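Local coordinates for signal transduction protein PmrD (Escherichia coli, PDB 4HN7), which interacts with the phosphorylated response regulator BasR to mediate induction of BasR-activated genes, leading to polymyxin resistance in some natural isolates, at residues 1-6 and 42-48; 6-10 and 77-81; 35-39 and 60-64. All coordinates share one frame; numbering follows the deposited sequence.

The three contacts hold a small antiparallel beta-barrel together, and contact 2 also fastens its C-terminal helix. Contact 1 joins strand 3-9 to strand 45-50, the first and last strands in the order across the sheet, and so closes the barrel. Contact 2 uses the later half of strand 3-9, sharing Lys-6 with contact 1, to hold helix 74-84; the two centres lie about 15 Å apart. Contact 3 joins the loop after strand 29-35 to the start of strand 63-71, about 12 Å from contact 1 between centres, and touches it where Leu-46 CD2 packs 3.8 Å from Val-64 CG1. Contacts 2 and 3 do not touch: their centres are about 18 Å apart, and contact 3 alone meets the second subunit.

Contact 1: residues 1-6 and 42-48; sequences MEWLVK and VGDLLSP
The seam that closes the antiparallel beta-barrel of PmrD runs here, where Trp-3 and Leu-46 form a hydrogen-bonded pair between strands 3-9 and 45-50. Trp-3 N donates to Leu-46 O at 3.0 Å, and Leu-46 N donates a straighter bond to Trp-3 O at 2.9 Å (N-H...O 173°). The bonding carries on into the residues just before strand 45-50: Val-5 N bonds to Asp-44 O and Gly-43 N to Val-5 O. Gly-43 suits this place because its positive phi, 84°, is easy for a residue without a side chain.

Val-5 turns its two methyls to different neighbours. CG2 lies beside the backbone N and meets Leu-46 CD1 at 4.1 Å; CG1, anti to that N (chi1 -179°), reaches Val-42 CA. Branched and apolar, Val-5 and Leu-46, both buried, also pack on Leu-21 of strand 16-23. Leu-4 and Leu-45 make the next, non-hydrogen-bonded pair. Just before strand 3-9 the methylenes of Glu-2 lie across Leu-45 and Ser-47, while its carboxylate forms a salt bridge with Arg-58; Glu-2 CB comes to 3.8 Å from Leu-45 CD1.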
loop_
_atom_site.group_PDB
_atom_site.type_symbol
_atom_site.label_atom_id
_atom_site.label_comp_id
_atom_site.label_asym_id
_atom_site.label_seq_id
_atom_site.Cartn_x
_atom_site.Cartn_y
_atom_site.Cartn_z
ATOM N N MET A 1 -11.453 0.995 13.362
ATOM C CA MET A 1 -11.978 2.370 13.159
ATOM C C MET A 1 -11.388 3.066 11.963
ATOM O O MET A 1 -10.198 3.010 11.677
ATOM C CB MET A 1 -11.702 3.258 14.369
ATOM C CG MET A 1 -12.617 3.029 15.530
ATOM S SD MET A 1 -12.247 4.241 16.784
ATOM C CE MET A 1 -13.408 3.700 18.057
ATOM N N GLU A 2 -12.263 3.807 11.328
ATOM C CA GLU A 2 -11.924 4.699 10.286
ATOM C C GLU A 2 -11.749 6.048 10.917
ATOM O O GLU A 2 -12.352 6.342 11.937
ATOM C CB GLU A 2 -13.044 4.677 9.283
ATOM C CG GLU A 2 -13.190 3.303 8.598
ATOM C CD GLU A 2 -14.310 3.251 7.536
ATOM O OE1 GLU A 2 -15.323 3.923 7.747
ATOM O OE2 GLU A 2 -14.220 2.527 6.514
ATOM N N TRP A 3 -10.925 6.879 10.305
ATOM C CA TRP A 3 -10.522 8.126 10.904
ATOM C C TRP A 3 -10.678 9.102 9.839
ATOM O O TRP A 3 -10.360 8.809 8.737
ATOM C CB TRP A 3 -9.074 8.045 11.280
ATOM C CG TRP A 3 -8.834 7.027 12.361
ATOM C CD1 TRP A 3 -8.461 5.705 12.210
ATOM C CD2 TRP A 3 -9.020 7.235 13.792
ATOM N NE1 TRP A 3 -8.428 5.101 13.456
ATOM C CE2 TRP A 3 -8.743 6.022 14.430
ATOM C CE3 TRP A 3 -9.359 8.344 14.577
ATOM C CZ2 TRP A 3 -8.816 5.896 15.804
ATOM C CZ3 TRP A 3 -9.439 8.208 15.936
ATOM C CH2 TRP A 3 -9.149 7.008 16.544
ATOM N N LEU A 4 -11.125 10.283 10.172
ATOM C CA LEU A 4 -11.157 11.366 9.222
ATOM C C LEU A 4 -9.995 12.303 9.509
ATOM O O LEU A 4 -9.782 12.717 10.635
ATOM C CB LEU A 4 -12.469 12.095 9.392
ATOM C CG LEU A 4 -13.367 12.191 8.158
ATOM C CD1 LEU A 4 -12.831 11.458 6.943
ATOM C CD2 LEU A 4 -14.755 11.661 8.489
ATOM N N VAL A 5 -9.211 12.620 8.512
ATOM C CA VAL A 5 -8.123 13.545 8.732
ATOM C C VAL A 5 -8.656 14.947 8.873
ATOM O O VAL A 5 -9.098 15.490 7.896
ATOM C CB VAL A 5 -7.187 13.550 7.556
ATOM C CG1 VAL A 5 -6.031 14.512 7.805
ATOM C CG2 VAL A 5 -6.730 12.128 7.270
ATOM N N LYS A 6 -8.596 15.532 10.066
ATOM C CA LYS A 6 -9.084 16.891 10.320
ATOM C C LYS A 6 -8.049 17.952 10.063
ATOM O O LYS A 6 -8.427 19.052 9.766
ATOM C CB LYS A 6 -9.573 17.059 11.747
ATOM C CG LYS A 6 -10.952 16.450 12.041
ATOM C CD LYS A 6 -12.063 17.170 11.293
ATOM C CE LYS A 6 -13.102 17.759 12.248
ATOM N NZ LYS A 6 -13.707 19.026 11.713
ATOM N N VAL A 42 -6.590 16.837 4.146
ATOM C CA VAL A 42 -7.711 16.930 5.036
ATOM C C VAL A 42 -8.970 16.569 4.268
ATOM O O VAL A 42 -9.074 16.799 3.053
ATOM C CB VAL A 42 -7.763 18.263 5.848
ATOM C CG1 VAL A 42 -6.686 19.191 5.414
ATOM C CG2 VAL A 42 -9.092 18.942 5.781
ATOM N N GLY A 43 -9.879 15.933 5.027
ATOM C CA GLY A 43 -11.131 15.378 4.552
ATOM C C GLY A 43 -10.969 13.996 3.976
ATOM O O GLY A 43 -11.947 13.447 3.493
ATOM N N ASP A 44 -9.749 13.445 3.993
ATOM C CA ASP A 44 -9.522 12.033 3.729
ATOM C C ASP A 44 -9.961 11.083 4.863
ATOM O O ASP A 44 -10.027 11.408 6.056
ATOM C CB ASP A 44 -8.090 11.773 3.335
ATOM C CG ASP A 44 -7.761 12.335 1.949
ATOM O OD1 ASP A 44 -6.604 12.223 1.467
ATOM O OD2 ASP A 44 -8.670 12.907 1.322
ATOM N N LEU A 45 -10.362 9.902 4.423
ATOM C CA LEU A 45 -10.729 8.825 5.285
ATOM C C LEU A 45 -9.536 7.855 5.307
ATOM O O LEU A 45 -9.025 7.467 4.261
ATOM C CB LEU A 45 -11.924 8.090 4.693
ATOM C CG LEU A 45 -12.467 6.836 5.362
ATOM C CD1 LEU A 45 -13.258 7.234 6.548
ATOM C CD2 LEU A 45 -13.355 6.070 4.420
ATOM N N LEU A 46 -9.150 7.424 6.502
ATOM C CA LEU A 46 -8.203 6.309 6.665
ATOM C C LEU A 46 -8.879 5.092 7.246
ATOM O O LEU A 46 -9.443 5.182 8.308
ATOM C CB LEU A 46 -7.087 6.704 7.609
ATOM C CG LEU A 46 -6.299 7.894 7.120
ATOM C CD1 LEU A 46 -5.505 8.357 8.297
ATOM C CD2 LEU A 46 -5.400 7.531 5.964
ATOM N N SER A 47 -8.797 3.955 6.577
ATOM C CA SER A 47 -9.526 2.784 7.005
ATOM C C SER A 47 -8.516 1.729 7.301
ATOM O O SER A 47 -7.597 1.547 6.528
ATOM C CB SER A 47 -10.426 2.344 5.877
ATOM O OG SER A 47 -10.431 3.375 4.867
ATOM N N PRO A 48 -8.685 1.010 8.413
ATOM C CA PRO A 48 -7.783 -0.066 8.801
ATOM C C PRO A 48 -7.686 -1.157 7.783
ATOM O O PRO A 48 -8.697 -1.551 7.276
ATOM C CB PRO A 48 -8.430 -0.631 10.038
ATOM C CG PRO A 48 -9.839 -0.257 9.900
ATOM C CD PRO A 48 -9.852 1.079 9.286
#

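Contact 2: residues 6-10 and 77-81; sequences KKSCC and WERQC
Lys-7 and Cys-81 lie against opposite faces of the Trp-77 indole, which stands between the Lys-7 chain and the sulfur of Cys-81. On the first face the Lys-7 chain crosses the ring at a slant. Its CD sits 3.9 Å from the centroid of the six-membered ring of Trp-77, only 4° off the normal, a CH-pi contact over the face. Lys-7 CB touches nearer the rim, 3.6 Å from Trp-77 CZ2. The chain bends at its last torsion (chi4 -89°), which keeps NZ close to the ring: the ammonium lies 4.5 Å from the same centroid of Trp-77, 30° off the normal, an off-centre cation-pi contact. A lysine suits a partly exposed site of this kind, since its methylenes cover the aromatic surface while the ammonium stays near the pi cloud.

Cys-81 SG lies over the other face, displaced toward the rim. This is the sulfur that joins helix 74-84 to strand 3-9, through the disulfide Cys-9 SG to Cys-81 SG at 2.1 Å. The cross-link therefore fixes the helix on the outside of the barrel, beside a classic beta bulge, where Lys-6 and Lys-7 of strand 3-9 both pair with Met-20 of strand 16-23. Met-20 and Tyr-72 also pack against both Lys-7 and Trp-77.

Cys-9 adds a second sulfur to the aromatic surroundings: its SG stands 4.7 Å from the six-membered centroid of Trp-77, approaching obliquely, and its CB comes to 3.9 Å from Trp-77 CZ2. The indole's outer edge meets the strand backbone, with Ser-8 O near the ring plane and 3.8 Å from Trp-77 CH2. Within the helix, Trp-77 O accepts from both Gln-80 N and Cys-81 N, the latter bond holding the cysteine one turn beyond the tryptophan.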
loop_
_atom_site.group_PDB
_atom_site.type_symbol
_atom_site.label_atom_id
_atom_site.label_comp_id
_atom_site.label_asym_id
_atom_site.label_seq_id
_atom_site.Cartn_x
_atom_site.Cartn_y
_atom_site.Cartn_z
ATOM N N LYS A 6 -8.596 15.532 10.066
ATOM C CA LYS A 6 -9.084 16.891 10.320
ATOM C C LYS A 6 -8.049 17.952 10.063
ATOM O O LYS A 6 -8.427 19.052 9.766
ATOM C CB LYS A 6 -9.573 17.059 11.747
ATOM C CG LYS A 6 -10.952 16.450 12.041
ATOM C CD LYS A 6 -12.063 17.170 11.293
ATOM C CE LYS A 6 -13.102 17.759 12.248
ATOM N NZ LYS A 6 -13.707 19.026 11.713
ATOM N N LYS A 7 -6.768 17.642 10.196
ATOM C CA LYS A 7 -5.688 18.595 9.973
ATOM C C LYS A 7 -4.472 17.849 9.602
ATOM O O LYS A 7 -4.243 16.829 10.170
ATOM C CB LYS A 7 -5.269 19.296 11.244
ATOM C CG LYS A 7 -6.327 20.027 12.038
ATOM C CD LYS A 7 -5.871 20.071 13.494
ATOM C CE LYS A 7 -6.662 21.048 14.345
ATOM N NZ LYS A 7 -6.037 22.401 14.308
ATOM N N SER A 8 -3.645 18.423 8.731
ATOM C CA SER A 8 -2.371 17.854 8.213
ATOM C C SER A 8 -1.200 18.846 8.376
ATOM O O SER A 8 -1.384 20.040 8.577
ATOM C CB SER A 8 -2.513 17.423 6.739
ATOM O OG SER A 8 -1.292 16.991 6.177
ATOM N N CYS A 9 0.004 18.314 8.305
ATOM C CA CYS A 9 1.211 18.974 8.795
ATOM C C CYS A 9 2.340 18.145 8.195
ATOM O O CYS A 9 2.309 16.907 8.222
ATOM C CB CYS A 9 1.264 18.930 10.334
ATOM S SG CYS A 9 2.067 20.344 11.167
ATOM N N CYS A 10 3.337 18.821 7.651
ATOM C CA CYS A 10 4.161 18.207 6.630
ATOM C C CYS A 10 5.596 18.033 7.090
ATOM O O CYS A 10 5.987 18.477 8.188
ATOM C CB CYS A 10 4.084 19.046 5.348
ATOM S SG CYS A 10 3.856 20.823 5.657
ATOM N N TRP A 77 -0.440 19.307 19.526
ATOM C CA TRP A 77 -0.379 19.471 18.095
ATOM C C TRP A 77 0.825 20.377 17.796
ATOM O O TRP A 77 1.680 20.002 17.010
ATOM C CB TRP A 77 -1.728 19.910 17.444
ATOM C CG TRP A 77 -1.821 19.346 16.058
ATOM C CD1 TRP A 77 -1.737 18.009 15.675
ATOM C CD2 TRP A 77 -1.910 20.074 14.882
ATOM N NE1 TRP A 77 -1.772 17.890 14.316
ATOM C CE2 TRP A 77 -1.875 19.147 13.802
ATOM C CE3 TRP A 77 -2.017 21.417 14.615
ATOM C CZ2 TRP A 77 -1.956 19.535 12.509
ATOM C CZ3 TRP A 77 -2.091 21.817 13.312
ATOM C CH2 TRP A 77 -2.070 20.879 12.268
ATOM N N GLU A 78 0.975 21.513 18.473
ATOM C CA GLU A 78 2.158 22.338 18.195
ATOM C C GLU A 78 3.457 21.699 18.665
ATOM O O GLU A 78 4.431 21.722 17.940
ATOM C CB GLU A 78 2.041 23.773 18.687
ATOM C CG GLU A 78 2.971 24.731 17.911
ATOM C CD GLU A 78 3.131 24.415 16.401
ATOM O OE1 GLU A 78 2.117 24.174 15.705
ATOM O OE2 GLU A 78 4.281 24.415 15.889
ATOM N N ARG A 79 3.486 21.085 19.831
ATOM C CA ARG A 79 4.612 20.199 20.151
ATOM C C ARG A 79 5.014 19.252 18.997
ATOM O O ARG A 79 6.200 18.986 18.802
ATOM C CB ARG A 79 4.282 19.339 21.365
ATOM C CG ARG A 79 4.618 19.964 22.710
ATOM C CD ARG A 79 4.496 18.953 23.851
ATOM N NE ARG A 79 5.392 17.798 23.686
ATOM C CZ ARG A 79 6.599 17.647 24.245
ATOM N NH1 ARG A 79 7.134 18.571 25.052
ATOM N NH2 ARG A 79 7.288 16.541 23.995
ATOM N N GLN A 80 4.022 18.733 18.259
ATOM C CA GLN A 80 4.222 17.673 17.237
ATOM C C GLN A 80 4.439 18.183 15.807
ATOM O O GLN A 80 5.097 17.518 14.989
ATOM C CB GLN A 80 3.027 16.732 17.251
ATOM C CG GLN A 80 3.245 15.532 18.117
ATOM C CD GLN A 80 4.440 14.759 17.614
ATOM O OE1 GLN A 80 4.532 14.416 16.426
ATOM N NE2 GLN A 80 5.379 14.508 18.502
ATOM N N CYS A 81 3.869 19.356 15.519
ATOM C CA CYS A 81 4.155 20.114 14.300
ATOM C C CYS A 81 5.536 20.818 14.346
ATOM O O CYS A 81 5.931 21.476 13.372
ATOM C CB CYS A 81 3.014 21.110 14.008
ATOM S SG CYS A 81 1.558 20.364 13.165
#

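Contact 3: residues 35-39 and 60-64; sequences KSDFA and KLHTV
Phe-38 (chi1 -55°) and His-62 (chi1 -68°) each hold CG anti to the carbonyl carbon, and from there the rings meet face to face. They form an offset stack, centroids 4.1 Å apart and planes only 11° from parallel, in which Phe-38 CE2 approaches His-62 CD2 to 3.6 Å. The same face of Phe-38 is met by His-62 CA in a CH-pi contact, so the imidazole and its backbone together lie over one face of the phenyl ring. Two flat rings can stack with much contact in a loop-to-corner junction; Ile-56 touches both Phe-38 and His-62.

Ser-36 makes an ST turn: its OG accepts from Phe-38 N at 2.8 Å, which helps to set the place from which Phe-38 stacks. Ser-36 OG also lies 2.9 Å from Thr-63 O, probably as a hydrogen-bond donor. Ser-36 CB rests on Val-64 CB. Across the dimer, Phe-38 packs on Asp-37 of the second subunit and Thr-63 on Thr-63 of that subunit. The stack and the ST turn lie at a surface that the second subunit touches; with Asp-37 of that subunit nearby, the imidazole may carry more positive charge, which would probably favour the stack.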
loop_
_atom_site.group_PDB
_atom_site.type_symbol
_atom_site.label_atom_id
_atom_site.label_comp_id
_atom_site.label_asym_id
_atom_site.label_seq_id
_atom_site.Cartn_x
_atom_site.Cartn_y
_atom_site.Cartn_z
ATOM N N LYS A 35 3.466 7.647 7.962
ATOM C CA LYS A 35 4.368 7.605 6.879
ATOM C C LYS A 35 3.599 7.052 5.675
ATOM O O LYS A 35 2.943 6.027 5.789
ATOM C CB LYS A 35 5.470 6.643 7.266
ATOM C CG LYS A 35 6.600 6.591 6.286
ATOM C CD LYS A 35 7.367 5.279 6.393
ATOM C CE LYS A 35 8.718 5.331 5.674
ATOM N NZ LYS A 35 8.744 6.224 4.473
ATOM N N SER A 36 3.695 7.709 4.528
ATOM C CA SER A 36 3.041 7.200 3.326
ATOM C C SER A 36 3.789 7.649 2.130
ATOM O O SER A 36 4.408 8.698 2.145
ATOM C CB SER A 36 1.614 7.787 3.177
ATOM O OG SER A 36 0.945 7.261 2.028
ATOM N N ASP A 37 3.664 6.893 1.064
ATOM C CA ASP A 37 4.115 7.359 -0.242
ATOM C C ASP A 37 3.031 8.201 -0.953
ATOM O O ASP A 37 3.322 8.850 -1.944
ATOM C CB ASP A 37 4.542 6.177 -1.131
ATOM C CG ASP A 37 5.724 5.380 -0.553
ATOM O OD1 ASP A 37 6.612 5.986 0.076
ATOM O OD2 ASP A 37 5.762 4.145 -0.738
ATOM N N PHE A 38 1.806 8.217 -0.442
ATOM C CA PHE A 38 0.747 8.986 -1.058
ATOM C C PHE A 38 0.322 10.094 -0.179
ATOM O O PHE A 38 0.521 10.062 1.016
ATOM C CB PHE A 38 -0.451 8.116 -1.319
ATOM C CG PHE A 38 -0.124 6.925 -2.115
ATOM C CD1 PHE A 38 0.414 5.834 -1.512
ATOM C CD2 PHE A 38 -0.294 6.924 -3.468
ATOM C CE1 PHE A 38 0.740 4.716 -2.235
ATOM C CE2 PHE A 38 0.032 5.814 -4.216
ATOM C CZ PHE A 38 0.553 4.706 -3.600
ATOM N N ALA A 39 -0.317 11.075 -0.792
ATOM C CA ALA A 39 -0.742 12.255 -0.076
ATOM C C ALA A 39 -2.053 12.020 0.621
ATOM O O ALA A 39 -3.002 11.493 0.063
ATOM C CB ALA A 39 -0.877 13.429 -1.032
ATOM N N LYS A 60 -7.044 0.449 -1.208
ATOM C CA LYS A 60 -6.114 -0.495 -0.557
ATOM C C LYS A 60 -4.676 -0.323 -0.989
ATOM O O LYS A 60 -3.750 -0.595 -0.221
ATOM C CB LYS A 60 -6.504 -1.915 -0.894
ATOM C CG LYS A 60 -7.728 -2.388 -0.165
ATOM C CD LYS A 60 -8.125 -3.758 -0.676
ATOM C CE LYS A 60 -9.490 -4.139 -0.155
ATOM N NZ LYS A 60 -9.534 -3.815 1.289
ATOM N N LEU A 61 -4.512 0.111 -2.226
ATOM C CA LEU A 61 -3.221 0.378 -2.832
ATOM C C LEU A 61 -2.557 1.646 -2.335
ATOM O O LEU A 61 -1.395 1.884 -2.661
ATOM C CB LEU A 61 -3.401 0.514 -4.338
ATOM C CG LEU A 61 -2.733 -0.489 -5.266
ATOM C CD1 LEU A 61 -2.629 -1.862 -4.644
ATOM C CD2 LEU A 61 -3.499 -0.525 -6.565
ATOM N N HIS A 62 -3.285 2.487 -1.596
ATOM C CA HIS A 62 -2.721 3.702 -1.096
ATOM C C HIS A 62 -2.608 3.595 0.387
ATOM O O HIS A 62 -3.442 4.093 1.109
ATOM C CB HIS A 62 -3.607 4.830 -1.499
ATOM C CG HIS A 62 -3.601 5.068 -2.959
ATOM N ND1 HIS A 62 -4.042 6.238 -3.517
ATOM C CD2 HIS A 62 -3.181 4.297 -3.984
ATOM C CE1 HIS A 62 -3.914 6.167 -4.827
ATOM N NE2 HIS A 62 -3.412 4.991 -5.138
ATOM N N THR A 63 -1.551 2.953 0.841
ATOM C CA THR A 63 -1.430 2.637 2.215
ATOM C C THR A 63 -0.694 3.700 2.971
ATOM O O THR A 63 -0.036 4.553 2.380
ATOM C CB THR A 63 -0.724 1.327 2.342
ATOM O OG1 THR A 63 0.451 1.446 1.594
ATOM C CG2 THR A 63 -1.521 0.224 1.712
ATOM N N VAL A 64 -0.915 3.722 4.290
ATOM C CA VAL A 64 -0.164 4.573 5.205
ATOM C C VAL A 64 0.156 3.806 6.481
ATOM O O VAL A 64 -0.639 2.997 6.907
ATOM C CB VAL A 64 -0.830 5.932 5.555
ATOM C CG1 VAL A 64 -2.081 6.174 4.782
ATOM C CG2 VAL A 64 -1.115 6.049 7.019
#